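PDB 2W8D: processed glycerol phosphate lipoteichoic acid synthase 2 from Bacillus subtilis, which is a lipoteichoic acid synthase family protein whose C-terminal domain has the sulfatase-type alpha/beta fold of the alkaline phosphatase clan, with a magnesium ion bound. Local coordinates for residues K170-F175 against L231-E236. Numbering follows the deposited sequence.
Sequences KDKPFF and LDQSIE
S234 packs between D171, K172 and F175, its OG lying 3.3 Å from D171 CB and 3.6 Å from K172 CG. The two helices belong to the helical layer of a sulfatase-type alpha/beta domain: the first turn of helix 171-183 lies beside the middle of helix 219-244, the short segments running nearly parallel, 16° between their directions and 9.0 Å between their axes. Spacing is closest at K172 and S234, whose CA atoms are 5.1 Å apart. S234 OG, beside the backbone N of its own residue (chi1 -57°), bonds back to Y230 O one turn earlier and is satisfied within its own helix, while K172 N donates to Y230 OH. D171 extends past S234 to L231, where D171 OD2 lies 3.4 Å from L231 CD1; its other oxygen, OD1, accepts from L196 N, which ties the helix start to the loop after strand 189-194. Deeper in, the F175 ring approaches obliquely: F175 CD2 lies 3.7 Å from S234 O, with S234 CB just beyond, and F175 CE2 is 3.9 Å from I235 CD1. F238 stacks on the same ring, and I235 and L231 touch strand 33-39, so the contact joins helix 171-183 to the central sheet through helix 219-244. On the more exposed flank K172 stretches out beyond CG and crosses Q233, its CE against Q233 CB. There K172 NZ donates to Q233 OE1 over 3.1 Å, standing 41° out of the carbonyl plane.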
loop_
_atom_site.group_PDB
_atom_site.type_symbol
_atom_site.label_atom_id
_atom_site.label_comp_id
_atom_site.label_asym_id
_atom_site.label_seq_id
_atom_site.Cartn_x
_atom_site.Cartn_y
_atom_site.Cartn_z
ATOM N N LYS A 170 14.871 13.783 2.338
ATOM C CA LYS A 170 14.683 13.453 0.933
ATOM C C LYS A 170 14.960 11.960 0.690
ATOM O O LYS A 170 15.850 11.390 1.316
ATOM C CB LYS A 170 15.627 14.301 0.092
ATOM C CG LYS A 170 15.272 15.773 0.069
ATOM C CD LYS A 170 16.346 16.561 -0.645
ATOM C CE LYS A 170 16.005 18.032 -0.756
ATOM N NZ LYS A 170 17.262 18.780 -1.085
ATOM N N ASP A 171 14.221 11.342 -0.225
ATOM C CA ASP A 171 14.357 9.925 -0.541
ATOM C C ASP A 171 15.785 9.429 -0.917
ATOM O O ASP A 171 16.204 8.412 -0.404
ATOM C CB ASP A 171 13.341 9.529 -1.615
ATOM C CG ASP A 171 11.895 9.744 -1.173
ATOM O OD1 ASP A 171 11.638 9.994 0.039
ATOM O OD2 ASP A 171 10.995 9.672 -2.049
ATOM N N LYS A 172 16.515 10.121 -1.793
ATOM C CA LYS A 172 17.881 9.689 -2.168
ATOM C C LYS A 172 18.838 9.466 -0.992
ATOM O O LYS A 172 19.334 8.360 -0.857
ATOM C CB LYS A 172 18.528 10.556 -3.259
ATOM C CG LYS A 172 17.983 10.276 -4.677
ATOM C CD LYS A 172 18.720 11.083 -5.723
ATOM C CE LYS A 172 17.997 11.069 -7.051
ATOM N NZ LYS A 172 18.538 12.143 -7.973
ATOM N N PRO A 173 19.057 10.478 -0.120
ATOM C CA PRO A 173 19.882 10.202 1.081
ATOM C C PRO A 173 19.195 9.310 2.126
ATOM O O PRO A 173 19.869 8.603 2.866
ATOM C CB PRO A 173 20.166 11.592 1.663
ATOM C CG PRO A 173 19.108 12.469 1.080
ATOM C CD PRO A 173 18.758 11.911 -0.260
ATOM N N PHE A 174 17.865 9.338 2.186
ATOM C CA PHE A 174 17.156 8.454 3.101
ATOM C C PHE A 174 17.469 7.000 2.735
ATOM O O PHE A 174 17.827 6.219 3.598
ATOM C CB PHE A 174 15.650 8.750 3.105
ATOM C CG PHE A 174 14.809 7.607 3.550
ATOM C CD1 PHE A 174 14.736 7.259 4.881
ATOM C CD2 PHE A 174 14.089 6.866 2.622
ATOM C CE1 PHE A 174 13.947 6.192 5.292
ATOM C CE2 PHE A 174 13.304 5.795 3.026
ATOM C CZ PHE A 174 13.235 5.462 4.364
ATOM N N PHE A 175 17.381 6.650 1.457
ATOM C CA PHE A 175 17.747 5.294 1.029
ATOM C C PHE A 175 19.225 4.907 1.194
ATOM O O PHE A 175 19.512 3.760 1.535
ATOM C CB PHE A 175 17.279 5.007 -0.389
ATOM C CG PHE A 175 15.820 4.710 -0.499
ATOM C CD1 PHE A 175 15.255 3.660 0.210
ATOM C CD2 PHE A 175 14.996 5.479 -1.349
ATOM C CE1 PHE A 175 13.900 3.380 0.083
ATOM C CE2 PHE A 175 13.677 5.201 -1.486
ATOM C CZ PHE A 175 13.100 4.166 -0.758
ATOM N N LEU A 231 11.506 10.408 -7.233
ATOM C CA LEU A 231 11.104 9.160 -6.567
ATOM C C LEU A 231 11.616 7.940 -7.363
ATOM O O LEU A 231 12.189 7.015 -6.796
ATOM C CB LEU A 231 9.570 9.091 -6.411
ATOM C CG LEU A 231 8.990 7.875 -5.657
ATOM C CD1 LEU A 231 9.777 7.518 -4.375
ATOM C CD2 LEU A 231 7.522 8.048 -5.274
ATOM N N ASP A 232 11.409 7.967 -8.668
ATOM C CA ASP A 232 11.831 6.878 -9.529
ATOM C C ASP A 232 13.357 6.628 -9.509
ATOM O O ASP A 232 13.792 5.496 -9.453
ATOM C CB ASP A 232 11.367 7.136 -10.945
ATOM C CG ASP A 232 11.607 5.963 -11.859
ATOM O OD1 ASP A 232 10.810 4.997 -11.731
ATOM O OD2 ASP A 232 12.557 6.017 -12.707
ATOM N N GLN A 233 14.156 7.683 -9.533
ATOM C CA GLN A 233 15.609 7.549 -9.361
ATOM C C GLN A 233 16.002 6.966 -8.011
ATOM O O GLN A 233 16.946 6.189 -7.931
ATOM C CB GLN A 233 16.304 8.884 -9.615
ATOM C CG GLN A 233 16.081 9.382 -11.059
ATOM C CD GLN A 233 16.701 10.749 -11.356
ATOM O OE1 GLN A 233 16.795 11.616 -10.482
ATOM N NE2 GLN A 233 17.125 10.942 -12.601
ATOM N N SER A 234 15.281 7.339 -6.958
ATOM C CA SER A 234 15.509 6.843 -5.609
ATOM C C SER A 234 15.263 5.352 -5.520
ATOM O O SER A 234 15.983 4.664 -4.830
ATOM C CB SER A 234 14.563 7.527 -4.606
ATOM O OG SER A 234 14.674 8.940 -4.618
ATOM N N ILE A 235 14.228 4.852 -6.188
ATOM C CA ILE A 235 13.913 3.424 -6.148
ATOM C C ILE A 235 15.003 2.656 -6.900
ATOM O O ILE A 235 15.487 1.623 -6.418
ATOM C CB ILE A 235 12.523 3.093 -6.759
ATOM C CG1 ILE A 235 11.403 3.780 -5.968
ATOM C CG2 ILE A 235 12.327 1.555 -6.877
ATOM C CD1 ILE A 235 11.599 3.706 -4.450
ATOM N N GLU A 236 15.377 3.180 -8.064
ATOM C CA GLU A 236 16.524 2.663 -8.841
ATOM C C GLU A 236 17.781 2.526 -7.982
ATOM O O GLU A 236 18.380 1.445 -7.921
ATOM C CB GLU A 236 16.812 3.540 -10.084
ATOM C CG GLU A 236 18.128 3.160 -10.825
ATOM C CD GLU A 236 18.421 3.998 -12.069
ATOM O OE1 GLU A 236 17.938 5.140 -12.194
ATOM O OE2 GLU A 236 19.187 3.514 -12.931
#